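Local coordinates for protein purine nucleoside phosphorylase (Schistosoma mansoni, PDB 5KO5) that probably catalyses the reversible phosphorolysis of purine nucleosides such as inosine and guanosine, giving the free base and ribose 1-phosphate, at residues Val5-Ile19 and Gln96-Leu108. Numbering follows the deposited sequence.
With EDO (1,2-ethanediol), chain E.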
ATOM      1  N   VAL A   5     -14.266   2.713  18.033  1.00 41.17           N
ATOM      2  CA  VAL A   5     -13.862   1.921  19.192  1.00 26.28           C
ATOM      3  C   VAL A   5     -12.472   1.332  18.979  1.00 22.36           C
ATOM      4  O   VAL A   5     -12.244   0.614  18.015  1.00 22.96           O
ATOM      5  CB  VAL A   5     -14.923   0.834  19.510  1.00 29.46           C
ATOM      6  CG1 VAL A   5     -14.366  -0.259  20.398  1.00 26.98           C
ATOM      7  CG2 VAL A   5     -16.154   1.478  20.154  1.00 35.91           C
ATOM      8  N   VAL A   6     -11.546   1.658  19.873  1.00 19.34           N
ATOM      9  CA  VAL A   6     -10.194   1.116  19.813  1.00 19.12           C
ATOM     10  C   VAL A   6     -10.216  -0.332  20.287  1.00 19.82           C
ATOM     11  O   VAL A   6     -10.949  -0.686  21.219  1.00 19.32           O
ATOM     12  CB  VAL A   6      -9.249   1.981  20.663  1.00 22.05           C
ATOM     13  CG1 VAL A   6      -7.825   1.439  20.617  1.00 22.64           C
ATOM     14  CG2 VAL A   6      -9.277   3.409  20.151  1.00 26.01           C
ATOM     15  N   ALA A   7      -9.412  -1.181  19.639  1.00 16.39           N
ATOM     16  CA  ALA A   7      -9.282  -2.589  20.023  1.00 14.13           C
ATOM     17  C   ALA A   7      -8.328  -2.745  21.216  1.00 14.65           C
ATOM     18  O   ALA A   7      -7.288  -3.409  21.160  1.00 15.37           O
ATOM     19  CB  ALA A   7      -8.825  -3.415  18.827  1.00 16.48           C
ATOM     20  N   ASN A   8      -8.691  -2.082  22.306  1.00 14.75           N
ATOM     21  CA  ASN A   8      -7.842  -2.070  23.486  1.00 15.21           C
ATOM     22  C   ASN A   8      -8.307  -3.104  24.510  1.00 16.20           C
ATOM     23  O   ASN A   8      -9.318  -3.794  24.339  1.00 15.74           O
ATOM     24  CB  ASN A   8      -7.701  -0.655  24.067  1.00 15.75           C
ATOM     25  CG  ASN A   8      -9.007  -0.088  24.582  1.00 18.01           C
ATOM     26  OD1 ASN A   8      -9.968  -0.816  24.835  1.00 17.74           O
ATOM     27  ND2 ASN A   8      -9.048   1.228  24.749  1.00 23.30           N
ATOM     28  N   TYR A   9      -7.549  -3.178  25.602  1.00 15.35           N
ATOM     29  CA  TYR A   9      -7.786  -4.162  26.649  1.00 15.28           C
ATOM     30  C   TYR A   9      -9.145  -3.945  27.305  1.00 15.43           C
ATOM     31  O   TYR A   9      -9.918  -4.897  27.482  1.00 18.14           O
ATOM     32  CB  TYR A   9      -6.654  -4.002  27.655  1.00 17.29           C
ATOM     33  CG  TYR A   9      -6.585  -4.967  28.801  1.00 14.92           C
ATOM     34  CD1 TYR A   9      -6.610  -6.338  28.604  1.00 15.81           C
ATOM     35  CD2 TYR A   9      -6.406  -4.492  30.084  1.00 16.38           C
ATOM     36  CE1 TYR A   9      -6.499  -7.209  29.673  1.00 16.99           C
ATOM     37  CE2 TYR A   9      -6.293  -5.336  31.153  1.00 17.93           C
ATOM     38  CZ  TYR A   9      -6.335  -6.699  30.952  1.00 17.55           C
ATOM     39  OH  TYR A   9      -6.214  -7.533  32.033  1.00 19.31           O
ATOM     40  N   GLU A  10      -9.467  -2.696  27.642  1.00 17.49           N
ATOM     41  CA  GLU A  10     -10.741  -2.414  28.301  1.00 21.54           C
ATOM     42  C   GLU A  10     -11.925  -2.767  27.402  1.00 20.24           C
ATOM     43  O   GLU A  10     -12.893  -3.396  27.849  1.00 18.73           O
ATOM     44  CB  GLU A  10     -10.804  -0.942  28.716  1.00 27.81           C
ATOM     45  CG  GLU A  10     -12.185  -0.511  29.194  1.00 44.30           C
ATOM     46  CD  GLU A  10     -12.256   0.959  29.570  1.00 59.66           C
ATOM     47  OE1 GLU A  10     -13.204   1.347  30.290  1.00 57.85           O
ATOM     48  OE2 GLU A  10     -11.367   1.727  29.147  1.00 66.91           O
ATOM     49  N   ASN A  11     -11.865  -2.372  26.132  1.00 18.26           N
ATOM     50  CA  ASN A  11     -12.998  -2.605  25.243  1.00 18.87           C
ATOM     51  C   ASN A  11     -13.159  -4.084  24.927  1.00 20.66           C
ATOM     52  O   ASN A  11     -14.284  -4.596  24.891  1.00 17.72           O
ATOM     53  CB  ASN A  11     -12.826  -1.792  23.963  1.00 19.03           C
ATOM     54  CG  ASN A  11     -12.953  -0.301  24.203  1.00 21.39           C
ATOM     55  OD1 ASN A  11     -13.517   0.131  25.213  1.00 20.51           O
ATOM     56  ND2 ASN A  11     -12.449   0.495  23.269  1.00 18.92           N
ATOM     57  N   ALA A  12     -12.054  -4.785  24.666  1.00 16.27           N
ATOM     58  CA  ALA A  12     -12.151  -6.221  24.428  1.00 18.02           C
ATOM     59  C   ALA A  12     -12.670  -6.942  25.665  1.00 18.63           C
ATOM     60  O   ALA A  12     -13.429  -7.915  25.548  1.00 19.03           O
ATOM     61  CB  ALA A  12     -10.797  -6.785  23.994  1.00 18.13           C
ATOM     62  N   SER A  13     -12.287  -6.474  26.863  1.00 17.79           N
ATOM     63  CA  SER A  13     -12.767  -7.085  28.104  0.62 20.75           C
ATOM     64  C   SER A  13     -14.275  -6.933  28.248  1.00 21.83           C
ATOM     65  O   SER A  13     -14.964  -7.849  28.704  1.00 24.93           O
ATOM     66  CB  SER A  13     -12.078  -6.447  29.315  0.62 22.01           C
ATOM     67  OG  SER A  13     -10.695  -6.752  29.393  0.62 21.51           O
ATOM     68  N   MET A  14     -14.802  -5.766  27.876  1.00 18.98           N
ATOM     69  CA  MET A  14     -16.238  -5.546  28.000  1.00 21.88           C
ATOM     70  C   MET A  14     -17.011  -6.480  27.076  1.00 21.03           C
ATOM     71  O   MET A  14     -18.054  -7.026  27.463  1.00 24.66           O
ATOM     72  CB  MET A  14     -16.581  -4.086  27.717  1.00 26.30           C
ATOM     73  CG  MET A  14     -18.053  -3.769  27.929  1.00 45.75           C
ATOM     74  SD  MET A  14     -18.447  -2.021  27.770  1.00 57.46           S
ATOM     75  CE  MET A  14     -20.161  -2.024  28.296  1.00 63.13           C
ATOM     76  N   ALA A  15     -16.503  -6.689  25.861  1.00 19.55           N
ATOM     77  CA  ALA A  15     -17.127  -7.641  24.949  1.00 20.39           C
ATOM     78  C   ALA A  15     -17.032  -9.063  25.485  1.00 20.37           C
ATOM     79  O   ALA A  15     -18.009  -9.820  25.431  1.00 20.35           O
ATOM     80  CB  ALA A  15     -16.480  -7.540  23.565  1.00 18.70           C
ATOM     81  N   ALA A  16     -15.866  -9.447  26.008  1.00 19.49           N
ATOM     82  CA  ALA A  16     -15.709 -10.807  26.516  1.00 21.60           C
ATOM     83  C   ALA A  16     -16.596 -11.050  27.732  1.00 24.49           C
ATOM     84  O   ALA A  16     -17.173 -12.138  27.880  1.00 26.79           O
ATOM     85  CB  ALA A  16     -14.236 -11.095  26.812  1.00 20.73           C
ATOM     86  N   ASP A  17     -16.740 -10.046  28.604  1.00 22.00           N
ATOM     87  CA  ASP A  17     -17.625 -10.175  29.760  1.00 29.20           C
ATOM     88  C   ASP A  17     -19.055 -10.478  29.330  1.00 26.44           C
ATOM     89  O   ASP A  17     -19.718 -11.353  29.904  1.00 30.54           O
ATOM     90  CB  ASP A  17     -17.598  -8.891  30.586  1.00 39.80           C
ATOM     91  CG  ASP A  17     -16.343  -8.754  31.413  1.00 65.01           C
ATOM     92  OD1 ASP A  17     -15.604  -9.752  31.547  1.00 73.88           O
ATOM     93  OD2 ASP A  17     -16.104  -7.647  31.941  1.00 75.52           O
ATOM     94  N   TYR A  18     -19.555  -9.749  28.329  1.00 27.71           N
ATOM     95  CA  TYR A  18     -20.906 -10.001  27.838  1.00 27.49           C
ATOM     96  C   TYR A  18     -21.027 -11.419  27.301  1.00 26.56           C
ATOM     97  O   TYR A  18     -21.981 -12.136  27.615  1.00 28.30           O
ATOM     98  CB  TYR A  18     -21.261  -8.986  26.748  1.00 25.71           C
ATOM     99  CG  TYR A  18     -22.621  -9.217  26.116  1.00 26.95           C
ATOM    100  CD1 TYR A  18     -23.780  -8.707  26.692  1.00 30.37           C
ATOM    101  CD2 TYR A  18     -22.743  -9.949  24.937  1.00 26.29           C
ATOM    102  CE1 TYR A  18     -25.018  -8.918  26.112  1.00 35.03           C
ATOM    103  CE2 TYR A  18     -23.973 -10.169  24.353  1.00 28.27           C
ATOM    104  CZ  TYR A  18     -25.108  -9.651  24.944  1.00 30.72           C
ATOM    105  OH  TYR A  18     -26.334  -9.866  24.362  1.00 35.79           O
ATOM    106  N   ILE A  19     -20.061 -11.837  26.485  1.00 25.11           N
ATOM    107  CA  ILE A  19     -20.107 -13.154  25.857  1.00 24.74           C
ATOM    108  C   ILE A  19     -20.058 -14.259  26.907  1.00 28.59           C
ATOM    109  O   ILE A  19     -20.794 -15.250  26.819  1.00 32.98           O
ATOM    110  CB  ILE A  19     -18.965 -13.282  24.832  1.00 23.29           C
ATOM    111  CG1 ILE A  19     -19.174 -12.315  23.664  1.00 23.14           C
ATOM    112  CG2 ILE A  19     -18.843 -14.725  24.340  1.00 28.28           C
ATOM    113  CD1 ILE A  19     -17.881 -11.942  22.974  1.00 20.24           C
ATOM    114  N   GLN A  96      -8.825  -1.340  13.874  1.00 13.20           N
ATOM    115  CA  GLN A  96      -9.411  -1.595  15.186  1.00 13.95           C
ATOM    116  C   GLN A  96     -10.572  -2.575  15.100  1.00 13.88           C
ATOM    117  O   GLN A  96     -10.763  -3.403  16.004  1.00 14.89           O
ATOM    118  CB  GLN A  96      -9.884  -0.285  15.819  1.00 15.96           C
ATOM    119  CG  GLN A  96      -8.825   0.809  15.906  1.00 17.66           C
ATOM    120  CD  GLN A  96      -7.545   0.341  16.546  1.00 20.65           C
ATOM    121  OE1 GLN A  96      -7.551  -0.393  17.536  1.00 19.83           O
ATOM    122  NE2 GLN A  96      -6.423   0.778  15.983  1.00 28.76           N
ATOM    123  N   GLU A  97     -11.375  -2.470  14.038  1.00 12.91           N
ATOM    124  CA  GLU A  97     -12.538  -3.336  13.887  1.00 12.93           C
ATOM    125  C   GLU A  97     -12.126  -4.767  13.588  1.00 12.87           C
ATOM    126  O   GLU A  97     -12.762  -5.710  14.064  1.00 15.09           O
ATOM    127  CB  GLU A  97     -13.450  -2.783  12.791  1.00 14.38           C
ATOM    128  CG  GLU A  97     -14.182  -1.504  13.212  1.00 15.26           C
ATOM    129  CD  GLU A  97     -14.933  -0.833  12.068  1.00 18.23           C
ATOM    130  OE1 GLU A  97     -14.367  -0.605  10.975  1.00 16.14           O
ATOM    131  OE2 GLU A  97     -16.121  -0.513  12.266  1.00 22.52           O
ATOM    132  N   ILE A  98     -11.054  -4.954  12.818  1.00 13.07           N
ATOM    133  CA  ILE A  98     -10.573  -6.305  12.561  1.00 13.67           C
ATOM    134  C   ILE A  98      -9.990  -6.912  13.832  1.00 12.24           C
ATOM    135  O   ILE A  98     -10.201  -8.097  14.125  1.00 14.90           O
ATOM    136  CB  ILE A  98      -9.529  -6.284  11.425  1.00 14.39           C
ATOM    137  CG1 ILE A  98     -10.134  -5.718  10.133  1.00 17.12           C
ATOM    138  CG2 ILE A  98      -8.896  -7.676  11.264  1.00 15.65           C
ATOM    139  CD1 ILE A  98     -11.308  -6.526   9.585  1.00 16.19           C
ATOM    140  N   ALA A  99      -9.235  -6.113  14.598  1.00 12.33           N
ATOM    141  CA  ALA A  99      -8.485  -6.674  15.712  1.00 13.28           C
ATOM    142  C   ALA A  99      -9.365  -7.019  16.900  1.00 13.13           C
ATOM    143  O   ALA A  99      -9.068  -7.984  17.615  1.00 14.68           O
ATOM    144  CB  ALA A  99      -7.383  -5.714  16.155  1.00 13.57           C
ATOM    145  N   LEU A 100     -10.433  -6.258  17.138  1.00 12.97           N
ATOM    146  CA  LEU A 100     -11.180  -6.459  18.379  1.00 14.05           C
ATOM    147  C   LEU A 100     -11.723  -7.876  18.519  1.00 14.35           C
ATOM    148  O   LEU A 100     -11.537  -8.475  19.591  1.00 14.32           O
ATOM    149  CB  LEU A 100     -12.234  -5.362  18.590  1.00 15.38           C
ATOM    150  CG  LEU A 100     -12.965  -5.543  19.927  1.00 19.11           C
ATOM    151  CD1 LEU A 100     -13.124  -4.236  20.690  1.00 26.56           C
ATOM    152  CD2 LEU A 100     -14.320  -6.202  19.707  1.00 20.40           C
ATOM    153  N   PRO A 101     -12.385  -8.466  17.519  1.00 13.44           N
ATOM    154  CA  PRO A 101     -12.906  -9.831  17.719  1.00 14.30           C
ATOM    155  C   PRO A 101     -11.838 -10.857  18.044  1.00 13.93           C
ATOM    156  O   PRO A 101     -12.099 -11.773  18.838  1.00 14.68           O
ATOM    157  CB  PRO A 101     -13.616 -10.131  16.390  1.00 17.04           C
ATOM    158  CG  PRO A 101     -14.061  -8.788  15.916  1.00 15.66           C
ATOM    159  CD  PRO A 101     -12.892  -7.882  16.260  1.00 13.85           C
ATOM    160  N   ILE A 102     -10.652 -10.750  17.429  1.00 15.29           N
ATOM    161  CA  ILE A 102      -9.586 -11.705  17.722  1.00 15.70           C
ATOM    162  C   ILE A 102      -9.079 -11.516  19.148  1.00 13.61           C
ATOM    163  O   ILE A 102      -8.797 -12.484  19.865  1.00 14.84           O
ATOM    164  CB  ILE A 102      -8.437 -11.560  16.710  1.00 15.17           C
ATOM    165  CG1 ILE A 102      -8.935 -11.690  15.270  1.00 21.12           C
ATOM    166  CG2 ILE A 102      -7.361 -12.596  17.012  1.00 13.85           C
ATOM    167  CD1 ILE A 102      -9.689 -12.952  15.015  1.00 21.19           C
ATOM    168  N   ARG A 103      -8.935 -10.264  19.570  1.00 13.49           N
ATOM    169  CA  ARG A 103      -8.530 -10.003  20.945  1.00 13.12           C
ATOM    170  C   ARG A 103      -9.589 -10.452  21.947  1.00 14.28           C
ATOM    171  O   ARG A 103      -9.242 -10.898  23.049  1.00 13.80           O
ATOM    172  CB  ARG A 103      -8.169  -8.531  21.086  1.00 14.04           C
ATOM    173  CG  ARG A 103      -6.882  -8.256  20.337  1.00 13.10           C
ATOM    174  CD  ARG A 103      -6.452  -6.796  20.340  1.00 13.58           C
ATOM    175  NE  ARG A 103      -5.119  -6.715  19.742  1.00 13.66           N
ATOM    176  CZ  ARG A 103      -4.550  -5.595  19.322  1.00 14.05           C
ATOM    177  NH1 ARG A 103      -5.183  -4.432  19.450  1.00 16.59           N
ATOM    178  NH2 ARG A 103      -3.347  -5.644  18.762  1.00 14.86           N
ATOM    179  N   VAL A 104     -10.870 -10.360  21.582  1.00 13.69           N
ATOM    180  CA  VAL A 104     -11.917 -10.946  22.415  1.00 14.68           C
ATOM    181  C   VAL A 104     -11.734 -12.455  22.512  1.00 15.24           C
ATOM    182  O   VAL A 104     -11.832 -13.032  23.599  1.00 16.99           O
ATOM    183  CB  VAL A 104     -13.303 -10.549  21.877  1.00 14.81           C
ATOM    184  CG1 VAL A 104     -14.401 -11.350  22.570  1.00 17.72           C
ATOM    185  CG2 VAL A 104     -13.514  -9.047  22.076  1.00 15.18           C
ATOM    186  N   MET A 105     -11.461 -13.120  21.384  1.00 15.46           N
ATOM    187  CA  MET A 105     -11.143 -14.545  21.446  1.00 17.84           C
ATOM    188  C   MET A 105     -10.029 -14.816  22.443  1.00 15.30           C
ATOM    189  O   MET A 105     -10.119 -15.758  23.235  1.00 16.65           O
ATOM    190  CB  MET A 105     -10.726 -15.069  20.075  1.00 15.94           C
ATOM    191  CG  MET A 105     -11.860 -15.201  19.089  1.00 17.17           C
ATOM    192  SD  MET A 105     -11.227 -16.001  17.608  1.00 19.71           S
ATOM    193  CE  MET A 105     -12.705 -16.045  16.586  1.00 21.65           C
ATOM    194  N   LYS A 106      -8.973 -13.997  22.428  1.00 15.38           N
ATOM    195  CA  LYS A 106      -7.867 -14.211  23.355  1.00 14.77           C
ATOM    196  C   LYS A 106      -8.346 -14.131  24.798  1.00 15.02           C
ATOM    197  O   LYS A 106      -8.027 -15.000  25.616  1.00 17.14           O
ATOM    198  CB  LYS A 106      -6.754 -13.192  23.095  1.00 14.46           C
ATOM    199  CG  LYS A 106      -5.574 -13.279  24.087  1.00 15.43           C
ATOM    200  CD  LYS A 106      -4.695 -14.504  23.817  1.00 16.50           C
ATOM    201  CE  LYS A 106      -3.680 -14.770  24.917  1.00 20.11           C
ATOM    202  NZ  LYS A 106      -2.697 -13.681  25.093  1.00 26.88           N
ATOM    203  N   LEU A 107      -9.132 -13.097  25.122  1.00 17.56           N
ATOM    204  CA  LEU A 107      -9.631 -12.947  26.486  1.00 18.95           C
ATOM    205  C   LEU A 107     -10.600 -14.055  26.867  1.00 19.18           C
ATOM    206  O   LEU A 107     -10.738 -14.366  28.056  1.00 21.11           O
ATOM    207  CB  LEU A 107     -10.289 -11.582  26.679  1.00 15.16           C
ATOM    208  CG  LEU A 107      -9.328 -10.401  26.497  1.00 14.84           C
ATOM    209  CD1 LEU A 107     -10.021  -9.104  26.850  1.00 18.27           C
ATOM    210  CD2 LEU A 107      -8.070 -10.574  27.323  1.00 16.68           C
ATOM    211  N   LEU A 108     -11.285 -14.650  25.892  1.00 16.89           N
ATOM    212  CA  LEU A 108     -12.165 -15.776  26.185  1.00 18.74           C
ATOM    213  C   LEU A 108     -11.402 -17.061  26.455  1.00 19.31           C
ATOM    214  O   LEU A 108     -11.997 -18.014  26.974  1.00 22.20           O
ATOM    215  CB  LEU A 108     -13.151 -16.014  25.038  1.00 19.19           C
ATOM    216  CG  LEU A 108     -14.224 -14.946  24.812  1.00 20.08           C
ATOM    217  CD1 LEU A 108     -14.980 -15.209  23.516  1.00 21.39           C
ATOM    218  CD2 LEU A 108     -15.174 -14.857  26.006  1.00 24.25           C
TER
HETATM  219  C1  EDO E 304      -4.183 -10.505  26.723  1.00 27.57           C
HETATM  220  O1  EDO E 304      -3.161 -10.978  25.834  1.00 29.98           O
HETATM  221  C2  EDO E 304      -4.145 -11.271  28.039  1.00 32.50           C
HETATM  222  O2  EDO E 304      -4.729 -12.572  27.877  1.00 34.81           O
HETATM  223  O   HOH W   1     -12.658  -2.057  17.703  1.00 19.05           O
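Ala7 lies between two long polar side chains of helix 96-108, Gln96 and Arg103, which hydrogen bond to its backbone N and O respectively. The Gln96 chain bends at chi2 (-51°), bringing OE1 back to the amide; Ala7 N donates almost straight to a lone pair of Gln96 OE1 at 2.9 Å, in the plane of that side-chain carbonyl. Arg103 runs extended from CG to NE, and its NH1 reaches Ala7 O at 2.9 Å in a somewhat bent bond, the oxygen at the guanidinium edge and slightly tilted from its plane. Ala7 is the centre of an inverse gamma turn, and its small methyl packs on Ala99 CB and Leu100 CB. Leu100, with CG anti to the backbone N (chi1 -177°), sends CD1 to Asn11 CB at 4.1 Å.

Farther along, an alanine face of helix 9-19 receives branched side chains, its small methyls making shallow holes for larger knobs. Val104 sits among Ala12, Ala15, Ala16 and Ile19: its branches part, CG2 standing 3.6 Å from Ala15 CB and CG1 3.6 Å from Ile19 CD1. Leu107 fills the hole of Tyr9, Ala12, Ser13 and Ala16, CD1 lying 3.8 Å from Ala12 CB while CD2 loosely meets the Tyr9 ring edge.

The axes approach to 8.7 Å at -62°, a close knobs-into-holes helix crossing that packs the N-terminal helix against helix 95-108, which also covers strand 78-84 of the phosphorylase-superfamily alpha/beta fold.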